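Local coordinates for Iron(III) ABC transporter, periplasmic iron-compound-binding protein (Vibrio cholerae, PDB 5GGY) that binds the siderophore Desferal, probably in its ferric form, in the periplasm and probably hands it to an ABC transporter for iron uptake, at residues E71-L76 against G95-V100; V19-W24 against E28-L33; V101-F106 against F120-T125. One frame throughout, in Å; residues are numbered along the deposited sequence.

Contact 1. Residues E71-L76 against G95-V100; sequences EKIAAL and GRIAPV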
ATOM      1  N   GLU A  71      21.549  22.080  22.729  1.00 18.26           N
ATOM      2  CA  GLU A  71      21.071  23.075  23.685  1.00 19.20           C
ATOM      3  C   GLU A  71      19.728  23.659  23.259  1.00 18.98           C
ATOM      4  O   GLU A  71      18.850  23.889  24.090  1.00 35.90           O
ATOM      5  CB  GLU A  71      22.100  24.196  23.857  1.00 25.30           C
ATOM      6  CG  GLU A  71      23.270  23.841  24.765  1.00 31.14           C
ATOM      7  CD  GLU A  71      24.149  22.746  24.194  1.00 41.75           C
ATOM      8  OE1 GLU A  71      24.283  22.670  22.952  1.00 45.24           O
ATOM      9  OE2 GLU A  71      24.696  21.955  24.990  1.00 38.99           O
ATOM     10  N   LYS A  72      19.570  23.894  21.961  1.00 21.73           N
ATOM     11  CA  LYS A  72      18.320  24.430  21.436  1.00 24.08           C
ATOM     12  C   LYS A  72      17.224  23.373  21.489  1.00 24.04           C
ATOM     13  O   LYS A  72      16.066  23.685  21.759  1.00 23.50           O
ATOM     14  CB  LYS A  72      18.504  24.936  20.005  1.00 29.64           C
ATOM     15  CG  LYS A  72      17.366  25.802  19.503  1.00 35.73           C
ATOM     16  CD  LYS A  72      17.728  26.468  18.186  1.00 45.68           C
ATOM     17  CE  LYS A  72      16.663  27.456  17.745  1.00 49.09           C
ATOM     18  NZ  LYS A  72      17.051  28.142  16.483  1.00 45.82           N
ATOM     19  N   ILE A  73      17.598  22.123  21.229  1.00 22.99           N
ATOM     20  CA  ILE A  73      16.665  21.007  21.322  1.00 24.89           C
ATOM     21  C   ILE A  73      16.121  20.889  22.743  1.00 27.15           C
ATOM     22  O   ILE A  73      14.915  20.754  22.949  1.00 28.51           O
ATOM     23  CB  ILE A  73      17.328  19.673  20.912  1.00 24.74           C
ATOM     24  CG1 ILE A  73      17.796  19.731  19.455  1.00 20.20           C
ATOM     25  CG2 ILE A  73      16.364  18.513  21.108  1.00 16.81           C
ATOM     26  CD1 ILE A  73      18.533  18.489  18.996  1.00 16.60           C
ATOM     27  N   ALA A  74      17.020  20.956  23.720  1.00 22.98           N
ATOM     28  CA  ALA A  74      16.638  20.885  25.126  1.00 22.27           C
ATOM     29  C   ALA A  74      15.782  22.082  25.528  1.00 30.34           C
ATOM     30  O   ALA A  74      14.820  21.941  26.283  1.00 36.51           O
ATOM     31  CB  ALA A  74      17.875  20.799  26.007  1.00 19.81           C
ATOM     32  N   ALA A  75      16.133  23.255  25.010  1.00 33.01           N
ATOM     33  CA  ALA A  75      15.405  24.486  25.310  1.00 31.66           C
ATOM     34  C   ALA A  75      13.969  24.437  24.799  1.00 33.25           C
ATOM     35  O   ALA A  75      13.091  25.122  25.325  1.00 23.68           O
ATOM     36  CB  ALA A  75      16.129  25.686  24.717  1.00 30.49           C
ATOM     37  N   LEU A  76      13.736  23.630  23.768  1.00 27.74           N
ATOM     38  CA  LEU A  76      12.401  23.491  23.196  1.00 31.58           C
ATOM     39  C   LEU A  76      11.525  22.573  24.042  1.00 25.75           C
ATOM     40  O   LEU A  76      10.308  22.528  23.858  1.00 34.68           O
ATOM     41  CB  LEU A  76      12.483  22.961  21.762  1.00 20.17           C
ATOM     42  CG  LEU A  76      12.976  23.939  20.695  1.00 20.50           C
ATOM     43  CD1 LEU A  76      13.067  23.260  19.336  1.00 29.58           C
ATOM     44  CD2 LEU A  76      12.058  25.148  20.627  1.00 29.88           C
ATOM     45  N   GLY A  95      18.894  10.944  24.230  1.00 31.65           N
ATOM     46  CA  GLY A  95      18.040  10.301  25.211  1.00 28.46           C
ATOM     47  C   GLY A  95      18.074  10.980  26.569  1.00 30.70           C
ATOM     48  O   GLY A  95      17.126  10.871  27.348  1.00 31.56           O
ATOM     49  N   ARG A  96      19.168  11.680  26.854  1.00 30.33           N
ATOM     50  CA  ARG A  96      19.310  12.402  28.115  1.00 29.00           C
ATOM     51  C   ARG A  96      18.389  13.618  28.154  1.00 31.44           C
ATOM     52  O   ARG A  96      18.051  14.120  29.225  1.00 33.35           O
ATOM     53  CB  ARG A  96      20.761  12.838  28.324  1.00 21.09           C
ATOM     54  CG  ARG A  96      21.745  11.688  28.472  1.00 21.50           C
ATOM     55  CD  ARG A  96      23.165  12.207  28.638  1.00 22.29           C
ATOM     56  NE  ARG A  96      24.103  11.139  28.974  1.00 44.47           N
ATOM     57  CZ  ARG A  96      24.417  10.786  30.217  1.00 40.96           C
ATOM     58  NH1 ARG A  96      23.866  11.414  31.246  1.00 44.42           N
ATOM     59  NH2 ARG A  96      25.281   9.803  30.430  1.00 41.35           N
ATOM     60  N   ILE A  97      17.987  14.085  26.977  1.00 34.77           N
ATOM     61  CA  ILE A  97      17.111  15.244  26.862  1.00 29.59           C
ATOM     62  C   ILE A  97      15.647  14.821  26.882  1.00 30.05           C
ATOM     63  O   ILE A  97      14.844  15.354  27.649  1.00 34.38           O
ATOM     64  CB  ILE A  97      17.392  16.030  25.569  1.00 20.98           C
ATOM     65  CG1 ILE A  97      18.862  16.449  25.509  1.00 23.19           C
ATOM     66  CG2 ILE A  97      16.478  17.243  25.469  1.00 21.25           C
ATOM     67  CD1 ILE A  97      19.238  17.197  24.248  1.00 24.32           C
ATOM     68  N   ALA A  98      15.312  13.857  26.032  1.00 27.20           N
ATOM     69  CA  ALA A  98      13.954  13.344  25.929  1.00 21.91           C
ATOM     70  C   ALA A  98      13.994  11.946  25.321  1.00 26.16           C
ATOM     71  O   ALA A  98      14.982  11.584  24.681  1.00 19.50           O
ATOM     72  CB  ALA A  98      13.087  14.285  25.091  1.00 20.02           C
ATOM     73  N   PRO A  99      12.934  11.144  25.537  1.00 26.52           N
ATOM     74  CA  PRO A  99      12.854   9.819  24.911  1.00 24.28           C
ATOM     75  C   PRO A  99      13.064   9.879  23.401  1.00 23.17           C
ATOM     76  O   PRO A  99      12.545  10.781  22.745  1.00 17.16           O
ATOM     77  CB  PRO A  99      11.435   9.364  25.251  1.00 25.31           C
ATOM     78  CG  PRO A  99      11.163  10.013  26.561  1.00 24.99           C
ATOM     79  CD  PRO A  99      11.829  11.362  26.489  1.00 21.01           C
ATOM     80  N   VAL A 100      13.828   8.934  22.864  1.00 21.05           N
ATOM     81  CA  VAL A 100      14.181   8.949  21.449  1.00 24.60           C
ATOM     82  C   VAL A 100      13.565   7.790  20.676  1.00 18.67           C
ATOM     83  O   VAL A 100      13.713   6.627  21.054  1.00 16.05           O
ATOM     84  CB  VAL A 100      15.713   8.904  21.253  1.00 23.45           C
ATOM     85  CG1 VAL A 100      16.059   8.886  19.771  1.00 15.28           C
ATOM     86  CG2 VAL A 100      16.372  10.085  21.940  1.00 16.03           C
TER

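Contact 2. Residues V19-W24 against E28-L33; sequences VVVLNW and EQVLEL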
ATOM      1  N   VAL A  19       7.202  17.433  19.458  1.00 32.20           N
ATOM      2  CA  VAL A  19       8.120  16.589  18.704  1.00 27.09           C
ATOM      3  C   VAL A  19       9.289  17.374  18.127  1.00 28.59           C
ATOM      4  O   VAL A  19       9.097  18.376  17.437  1.00 35.29           O
ATOM      5  CB  VAL A  19       7.397  15.867  17.552  1.00 31.54           C
ATOM      6  CG1 VAL A  19       8.378  15.015  16.749  1.00 17.90           C
ATOM      7  CG2 VAL A  19       6.264  15.017  18.093  1.00 19.12           C
ATOM      8  N   VAL A  20      10.501  16.918  18.428  1.00 26.09           N
ATOM      9  CA  VAL A  20      11.693  17.406  17.751  1.00 26.71           C
ATOM     10  C   VAL A  20      12.153  16.355  16.747  1.00 14.80           C
ATOM     11  O   VAL A  20      12.418  15.210  17.110  1.00 14.49           O
ATOM     12  CB  VAL A  20      12.836  17.727  18.738  1.00 30.82           C
ATOM     13  CG1 VAL A  20      14.173  17.843  18.005  1.00 15.71           C
ATOM     14  CG2 VAL A  20      12.534  19.005  19.499  1.00 36.26           C
ATOM     15  N   VAL A  21      12.233  16.746  15.481  1.00 17.14           N
ATOM     16  CA  VAL A  21      12.672  15.836  14.432  1.00 19.48           C
ATOM     17  C   VAL A  21      14.100  16.182  14.006  1.00 21.74           C
ATOM     18  O   VAL A  21      14.492  17.351  14.012  1.00 26.97           O
ATOM     19  CB  VAL A  21      11.705  15.874  13.223  1.00 21.88           C
ATOM     20  CG1 VAL A  21      12.419  16.299  11.948  1.00 36.63           C
ATOM     21  CG2 VAL A  21      11.042  14.520  13.045  1.00 19.49           C
ATOM     22  N   LEU A  22      14.883  15.163  13.661  1.00 13.70           N
ATOM     23  CA  LEU A  22      16.298  15.371  13.358  1.00 29.89           C
ATOM     24  C   LEU A  22      16.684  15.025  11.924  1.00 30.98           C
ATOM     25  O   LEU A  22      17.845  15.163  11.546  1.00 28.79           O
ATOM     26  CB  LEU A  22      17.166  14.558  14.317  1.00 29.57           C
ATOM     27  CG  LEU A  22      16.996  14.891  15.798  1.00 23.84           C
ATOM     28  CD1 LEU A  22      18.053  14.176  16.608  1.00 17.73           C
ATOM     29  CD2 LEU A  22      17.058  16.392  16.029  1.00 14.85           C
ATOM     30  N   ASN A  23      15.722  14.576  11.127  1.00 15.63           N
ATOM     31  CA  ASN A  23      16.001  14.261   9.733  1.00 19.67           C
ATOM     32  C   ASN A  23      14.850  14.669   8.821  1.00 23.46           C
ATOM     33  O   ASN A  23      13.712  14.811   9.269  1.00 18.30           O
ATOM     34  CB  ASN A  23      16.306  12.773   9.572  1.00 20.71           C
ATOM     35  CG  ASN A  23      17.586  12.524   8.803  1.00 28.54           C
ATOM     36  OD1 ASN A  23      18.507  13.341   8.829  1.00 25.98           O
ATOM     37  ND2 ASN A  23      17.652  11.394   8.111  1.00 33.28           N
ATOM     38  N   TRP A  24      15.154  14.859   7.541  1.00 26.75           N
ATOM     39  CA  TRP A  24      14.172  15.356   6.584  1.00 25.20           C
ATOM     40  C   TRP A  24      13.090  14.333   6.250  1.00 26.38           C
ATOM     41  O   TRP A  24      11.937  14.703   6.021  1.00 17.97           O
ATOM     42  CB  TRP A  24      14.870  15.808   5.303  1.00 20.56           C
ATOM     43  CG  TRP A  24      15.541  17.136   5.447  1.00 19.91           C
ATOM     44  CD1 TRP A  24      15.458  17.983   6.517  1.00 16.82           C
ATOM     45  CD2 TRP A  24      16.398  17.777   4.494  1.00 19.85           C
ATOM     46  NE1 TRP A  24      16.209  19.110   6.288  1.00 17.61           N
ATOM     47  CE2 TRP A  24      16.797  19.008   5.052  1.00 26.17           C
ATOM     48  CE3 TRP A  24      16.868  17.431   3.224  1.00 21.00           C
ATOM     49  CZ2 TRP A  24      17.640  19.894   4.385  1.00 29.17           C
ATOM     50  CZ3 TRP A  24      17.703  18.311   2.563  1.00 26.69           C
ATOM     51  CH2 TRP A  24      18.082  19.527   3.145  1.00 24.69           C
ATOM     52  N   GLU A  28       9.199  14.916   7.009  1.00 25.12           N
ATOM     53  CA  GLU A  28       8.121  14.697   6.052  1.00 20.74           C
ATOM     54  C   GLU A  28       7.020  13.827   6.653  1.00 18.63           C
ATOM     55  O   GLU A  28       5.836  14.144   6.537  1.00 22.15           O
ATOM     56  CB  GLU A  28       8.659  14.049   4.774  1.00 27.16           C
ATOM     57  CG  GLU A  28       7.574  13.461   3.879  1.00 24.67           C
ATOM     58  CD  GLU A  28       8.132  12.530   2.824  1.00 30.40           C
ATOM     59  OE1 GLU A  28       7.410  11.598   2.410  1.00 41.29           O
ATOM     60  OE2 GLU A  28       9.292  12.734   2.405  1.00 22.32           O
ATOM     61  N   GLN A  29       7.425  12.735   7.298  1.00 18.28           N
ATOM     62  CA  GLN A  29       6.492  11.775   7.879  1.00 23.87           C
ATOM     63  C   GLN A  29       5.522  12.414   8.869  1.00 28.40           C
ATOM     64  O   GLN A  29       4.311  12.223   8.763  1.00 36.31           O
ATOM     65  CB  GLN A  29       7.252  10.642   8.575  1.00 31.11           C
ATOM     66  CG  GLN A  29       8.174   9.822   7.674  1.00 28.21           C
ATOM     67  CD  GLN A  29       7.433   8.863   6.757  1.00 26.29           C
ATOM     68  OE1 GLN A  29       6.509   9.252   6.041  1.00 25.61           O
ATOM     69  NE2 GLN A  29       7.843   7.598   6.773  1.00 23.77           N
ATOM     70  N   VAL A  30       6.050  13.168   9.829  1.00 21.98           N
ATOM     71  CA  VAL A  30       5.204  13.762  10.863  1.00 24.32           C
ATOM     72  C   VAL A  30       4.298  14.854  10.298  1.00 21.87           C
ATOM     73  O   VAL A  30       3.169  15.026  10.754  1.00 24.86           O
ATOM     74  CB  VAL A  30       6.038  14.348  12.030  1.00 13.50           C
ATOM     75  CG1 VAL A  30       6.660  13.233  12.849  1.00 13.14           C
ATOM     76  CG2 VAL A  30       7.102  15.306  11.516  1.00 17.00           C
ATOM     77  N   LEU A  31       4.788  15.586   9.302  1.00 21.39           N
ATOM     78  CA  LEU A  31       3.995  16.642   8.681  1.00 20.35           C
ATOM     79  C   LEU A  31       2.804  16.065   7.928  1.00 24.13           C
ATOM     80  O   LEU A  31       1.696  16.598   8.006  1.00 21.18           O
ATOM     81  CB  LEU A  31       4.853  17.487   7.736  1.00 23.99           C
ATOM     82  CG  LEU A  31       5.837  18.467   8.376  1.00 31.34           C
ATOM     83  CD1 LEU A  31       6.581  19.249   7.304  1.00 18.65           C
ATOM     84  CD2 LEU A  31       5.119  19.406   9.331  1.00 37.50           C
ATOM     85  N   GLU A  32       3.040  14.976   7.201  1.00 17.11           N
ATOM     86  CA  GLU A  32       1.985  14.319   6.437  1.00 23.83           C
ATOM     87  C   GLU A  32       0.924  13.721   7.353  1.00 18.10           C
ATOM     88  O   GLU A  32      -0.227  13.548   6.954  1.00 27.64           O
ATOM     89  CB  GLU A  32       2.573  13.232   5.536  1.00 17.05           C
ATOM     90  CG  GLU A  32       3.502  13.754   4.453  1.00 20.64           C
ATOM     91  CD  GLU A  32       2.766  14.441   3.316  1.00 17.50           C
ATOM     92  OE1 GLU A  32       3.442  15.013   2.437  1.00 26.86           O
ATOM     93  OE2 GLU A  32       1.516  14.405   3.295  1.00 19.57           O
ATOM     94  N   LEU A  33       1.319  13.407   8.582  1.00 25.57           N
ATOM     95  CA  LEU A  33       0.398  12.861   9.573  1.00 25.27           C
ATOM     96  C   LEU A  33      -0.384  13.964  10.273  1.00 24.57           C
ATOM     97  O   LEU A  33      -1.284  13.692  11.062  1.00 30.06           O
ATOM     98  CB  LEU A  33       1.154  12.023  10.607  1.00 23.59           C
ATOM     99  CG  LEU A  33       1.704  10.679  10.127  1.00 27.44           C
ATOM    100  CD1 LEU A  33       2.486   9.994  11.237  1.00 21.92           C
ATOM    101  CD2 LEU A  33       0.570   9.793   9.638  1.00 29.42           C
TER
HETATM  102  O   HOH W   1      11.665  13.934   3.158  1.00 24.11           O

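Contact 3. Residues V101-F106 against F120-T125; sequences VYLPNF and FKTLAT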
ATOM      1  N   VAL A 101      12.875   8.118  19.588  1.00 17.80           N
ATOM      2  CA  VAL A 101      12.358   7.105  18.681  1.00 25.27           C
ATOM      3  C   VAL A 101      13.276   7.004  17.466  1.00 22.22           C
ATOM      4  O   VAL A 101      13.356   7.929  16.659  1.00 20.77           O
ATOM      5  CB  VAL A 101      10.921   7.420  18.236  1.00 22.06           C
ATOM      6  CG1 VAL A 101      10.357   6.269  17.424  1.00 14.67           C
ATOM      7  CG2 VAL A 101      10.044   7.706  19.447  1.00 15.07           C
ATOM      8  N   TYR A 102      13.972   5.880  17.352  1.00 21.21           N
ATOM      9  CA  TYR A 102      14.984   5.699  16.319  1.00 20.49           C
ATOM     10  C   TYR A 102      14.466   4.844  15.168  1.00 24.78           C
ATOM     11  O   TYR A 102      14.328   3.627  15.296  1.00 29.74           O
ATOM     12  CB  TYR A 102      16.242   5.078  16.932  1.00 16.95           C
ATOM     13  CG  TYR A 102      17.334   4.719  15.946  1.00 17.14           C
ATOM     14  CD1 TYR A 102      17.729   3.399  15.776  1.00 21.81           C
ATOM     15  CD2 TYR A 102      17.977   5.696  15.196  1.00 32.28           C
ATOM     16  CE1 TYR A 102      18.731   3.061  14.884  1.00 28.65           C
ATOM     17  CE2 TYR A 102      18.975   5.368  14.303  1.00 30.44           C
ATOM     18  CZ  TYR A 102      19.348   4.052  14.150  1.00 29.81           C
ATOM     19  OH  TYR A 102      20.344   3.726  13.259  1.00 33.16           O
ATOM     20  N   LEU A 103      14.178   5.495  14.044  1.00 18.45           N
ATOM     21  CA  LEU A 103      13.671   4.807  12.860  1.00 23.44           C
ATOM     22  C   LEU A 103      14.627   4.967  11.685  1.00 19.97           C
ATOM     23  O   LEU A 103      14.482   5.891  10.884  1.00 24.91           O
ATOM     24  CB  LEU A 103      12.286   5.331  12.470  1.00 21.07           C
ATOM     25  CG  LEU A 103      11.277   5.615  13.583  1.00 16.58           C
ATOM     26  CD1 LEU A 103      11.314   7.087  13.982  1.00 17.01           C
ATOM     27  CD2 LEU A 103       9.875   5.204  13.162  1.00 15.26           C
ATOM     28  N   PRO A 104      15.608   4.061  11.574  1.00 19.30           N
ATOM     29  CA  PRO A 104      16.617   4.138  10.514  1.00 22.89           C
ATOM     30  C   PRO A 104      16.119   3.618   9.167  1.00 25.50           C
ATOM     31  O   PRO A 104      15.203   2.799   9.109  1.00 15.06           O
ATOM     32  CB  PRO A 104      17.746   3.256  11.052  1.00 15.47           C
ATOM     33  CG  PRO A 104      17.042   2.230  11.864  1.00 15.81           C
ATOM     34  CD  PRO A 104      15.872   2.946  12.501  1.00 15.17           C
ATOM     35  N   ASN A 105      16.733   4.102   8.094  1.00 26.85           N
ATOM     36  CA  ASN A 105      16.386   3.683   6.744  1.00 21.18           C
ATOM     37  C   ASN A 105      17.578   3.852   5.803  1.00 24.28           C
ATOM     38  O   ASN A 105      18.640   4.326   6.213  1.00 15.87           O
ATOM     39  CB  ASN A 105      15.185   4.484   6.231  1.00 14.68           C
ATOM     40  CG  ASN A 105      14.497   3.821   5.047  1.00 30.57           C
ATOM     41  OD1 ASN A 105      15.012   2.863   4.472  1.00 25.67           O
ATOM     42  ND2 ASN A 105      13.331   4.340   4.672  1.00 22.79           N
ATOM     43  N   PHE A 106      17.394   3.438   4.551  1.00 24.99           N
ATOM     44  CA  PHE A 106      18.376   3.633   3.487  1.00 22.12           C
ATOM     45  C   PHE A 106      19.706   2.956   3.795  1.00 31.38           C
ATOM     46  O   PHE A 106      20.765   3.416   3.367  1.00 25.40           O
ATOM     47  CB  PHE A 106      18.584   5.128   3.227  1.00 18.17           C
ATOM     48  CG  PHE A 106      17.312   5.862   2.915  1.00 28.96           C
ATOM     49  CD1 PHE A 106      16.785   5.839   1.635  1.00 17.90           C
ATOM     50  CD2 PHE A 106      16.635   6.563   3.902  1.00 16.77           C
ATOM     51  CE1 PHE A 106      15.607   6.506   1.345  1.00 22.92           C
ATOM     52  CE2 PHE A 106      15.459   7.227   3.615  1.00 27.06           C
ATOM     53  CZ  PHE A 106      14.944   7.195   2.338  1.00 31.65           C
ATOM     54  N   PHE A 120       6.098   5.154   8.429  1.00 31.03           N
ATOM     55  CA  PHE A 120       4.953   6.051   8.343  1.00 20.22           C
ATOM     56  C   PHE A 120       3.782   5.506   9.147  1.00 23.88           C
ATOM     57  O   PHE A 120       3.056   6.256   9.801  1.00 34.75           O
ATOM     58  CB  PHE A 120       4.560   6.249   6.880  1.00 19.27           C
ATOM     59  CG  PHE A 120       3.446   7.233   6.665  1.00 21.21           C
ATOM     60  CD1 PHE A 120       3.623   8.581   6.935  1.00 19.93           C
ATOM     61  CD2 PHE A 120       2.232   6.812   6.146  1.00 25.89           C
ATOM     62  CE1 PHE A 120       2.600   9.484   6.715  1.00 21.56           C
ATOM     63  CE2 PHE A 120       1.209   7.706   5.924  1.00 23.34           C
ATOM     64  CZ  PHE A 120       1.388   9.042   6.208  1.00 20.43           C
ATOM     65  N   LYS A 121       3.612   4.190   9.106  1.00 25.46           N
ATOM     66  CA  LYS A 121       2.539   3.537   9.844  1.00 27.28           C
ATOM     67  C   LYS A 121       2.797   3.512  11.346  1.00 27.26           C
ATOM     68  O   LYS A 121       1.915   3.840  12.136  1.00 32.25           O
ATOM     69  CB  LYS A 121       2.346   2.115   9.331  1.00 33.79           C
ATOM     70  CG  LYS A 121       1.877   2.032   7.901  1.00 21.65           C
ATOM     71  CD  LYS A 121       1.884   0.602   7.437  1.00 25.97           C
ATOM     72  CE  LYS A 121       1.233   0.466   6.082  1.00 33.62           C
ATOM     73  NZ  LYS A 121       1.342  -0.934   5.610  1.00 43.65           N
ATOM     74  N   THR A 122       4.006   3.112  11.730  1.00 22.07           N
ATOM     75  CA  THR A 122       4.385   3.030  13.138  1.00 25.03           C
ATOM     76  C   THR A 122       4.284   4.386  13.828  1.00 19.36           C
ATOM     77  O   THR A 122       3.833   4.479  14.970  1.00 28.54           O
ATOM     78  CB  THR A 122       5.812   2.479  13.305  1.00 28.76           C
ATOM     79  OG1 THR A 122       6.720   3.275  12.537  1.00 45.96           O
ATOM     80  CG2 THR A 122       5.886   1.036  12.835  1.00 20.18           C
ATOM     81  N   LEU A 123       4.712   5.433  13.130  1.00 17.87           N
ATOM     82  CA  LEU A 123       4.610   6.787  13.652  1.00 18.73           C
ATOM     83  C   LEU A 123       3.147   7.189  13.821  1.00 18.37           C
ATOM     84  O   LEU A 123       2.789   7.878  14.777  1.00 29.31           O
ATOM     85  CB  LEU A 123       5.337   7.775  12.733  1.00 16.90           C
ATOM     86  CG  LEU A 123       6.864   7.728  12.754  1.00 16.52           C
ATOM     87  CD1 LEU A 123       7.442   8.625  11.672  1.00 15.81           C
ATOM     88  CD2 LEU A 123       7.385   8.137  14.125  1.00 20.61           C
ATOM     89  N   ALA A 124       2.303   6.744  12.898  1.00 19.75           N
ATOM     90  CA  ALA A 124       0.879   7.035  12.966  1.00 18.66           C
ATOM     91  C   ALA A 124       0.255   6.359  14.177  1.00 24.53           C
ATOM     92  O   ALA A 124      -0.623   6.917  14.832  1.00 23.44           O
ATOM     93  CB  ALA A 124       0.191   6.585  11.698  1.00 25.20           C
ATOM     94  N   THR A 125       0.722   5.151  14.470  1.00 26.21           N
ATOM     95  CA  THR A 125       0.250   4.405  15.629  1.00 30.13           C
ATOM     96  C   THR A 125       0.683   5.086  16.928  1.00 28.50           C
ATOM     97  O   THR A 125      -0.090   5.181  17.884  1.00 25.21           O
ATOM     98  CB  THR A 125       0.767   2.952  15.600  1.00 16.87           C
ATOM     99  OG1 THR A 125       0.305   2.299  14.408  1.00 17.21           O
ATOM    100  CG2 THR A 125       0.285   2.183  16.824  1.00 18.06           C
TER

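Contact 1. Residues E71-L76 against G95-V100
The beta-alpha-beta crossover from strand 80-83 through helix 91-95 to strand 100-102 ends in a link that carries I97 onto I73 and A74 of helix 70-75, beside the parallel three-stranded sheet in the N-terminal lobe of this periplasmic binding protein. The closest pair is A74 with I97, whose CA atoms stand 5.9 Å apart. The beta-branched methyl does most of the touching: I97 CG2 comes to 3.7 Å from A74 CA and to 3.9 Å from A74 CB, so it rests against the helix backbone as much as against the alanine methyl. In I97, CG2 stands opposite the backbone N (chi1 -56°), which lays it on the helix, while CG1 lies opposite the carbonyl carbon. The longer branch then runs out straight (chi2 178°) toward I73, where the approach is looser, I97 CD1 lying 4.5 Å from I73 CG2. Every touch is carbon on carbon; no hydrogen bond joins the two segments, and 126 Å² is buried between them. I73 is buried; its CB is directed at the loop and CG2 makes the touch, while CD1 packs on L22. A74, one residue on, stays partly exposed, as does I97. Deeper in, I73 also packs on I62 and on I81 of strand 80-83. A98, the next residue after I97, turns its methyl onto P78 and the same I81, and V100 starts strand 100-102 by packing back on L91 and L94 of helix 91-95.

Contact 2. Residues V19-W24 against E28-L33
The flat ends of W24 and E28 lead to different places, although their backbones meet. The W24 indole turns away from 28-33: it forms edge-to-face pairs with W256 and Y46 and a cation-pi contact with R65, and at its edge NE1 donates to P41 O. The E28 carboxylate is gripped through OE2 by G260 N and a water, with a weak bond from S263 N to OE1. The two segments join at the W24 carbonyl, which accepts E28 N at 2.9 Å (N-H...O 154°), the donor tilted 32° from the carbonyl plane; this is the first-turn bond of helix 24-32. The water donates to E28 OE2 at 2.8 Å and, weakly, to W24 O at 3.0 Å. E28 reaches it with CG anti to the backbone N (chi1 165°) and an extended chain beyond. Farther back the contact is apolar, V21 CG2 meeting V30 CG2 at 4.3 Å. This is the first beta-alpha unit of the lobe's parallel sheet: strand 19-21 runs through a short loop into a helix that folds back over one face; V30 also touches L82 of the adjacent strand 80-83, and E28 and E32 pack on M262 of helix 262-276.

Contact 3. Residues V101-F106 against F120-T125
L103 sets CG beside the backbone N, anti to the carbonyl carbon (chi1 -41°), which swings it toward helix 112-126, and an unusual chi2 of 95° then places CD1 and CD2. L123 holds its CG in the same way, and the two side chains cross at a slant. L103 CD2 lies 4.0 Å from L123 CG, and the other methyl, L103 CD1, is 4.1 Å from L123 CD2. T122 borders the pair on the exposed side: L103 CD2 passes its hydroxyl, OG1, at 3.8 Å, the two side chains running in opposite directions. That hydroxyl is tucked between the backbone N and carbonyl carbon (chi1 55°) and hydrogen-bonded to H119 O. No hydrogen bond crosses between the segments; the L103 side chain meets the helix by apolar packing and also touches L26 of helix 24-32, while its backbone is bonded to A83 of strand 80-83. H119 NE2 bonds to P104 O, and N105 ND2 to A112 O, so polar bonds also tie the loop to helix 112-126. From the same helix K121 NZ reaches E54 OE2 of the second subunit in a salt bridge. An edge strand followed by a helix packed back beside it is a beta-alpha unit of the alpha/beta lobe of periplasmic binding proteins.

Overall arrangement
All three contacts belong to the same N-terminal lobe and its parallel sheet 19-21, 80-83, 100-102, but lie on two faces of it. Contact 1 packs where V20 points, I73 CG2 meeting V20 CG1; contacts 2 and 3 lie on the other face, where V21 and V101 point. Those two are neighbours, their centres about 10 Å apart, with Q29 and L33 of segment 28-33 packed on F120, L123 and A124 of helix 112-126. Contact 2 is wholly buried and alone adds a backbone bond and a water to its apolar pair. Contact 3 is a leucine pair with a threonine at its exposed border. Contact 1 is the most peripheral and purely aliphatic.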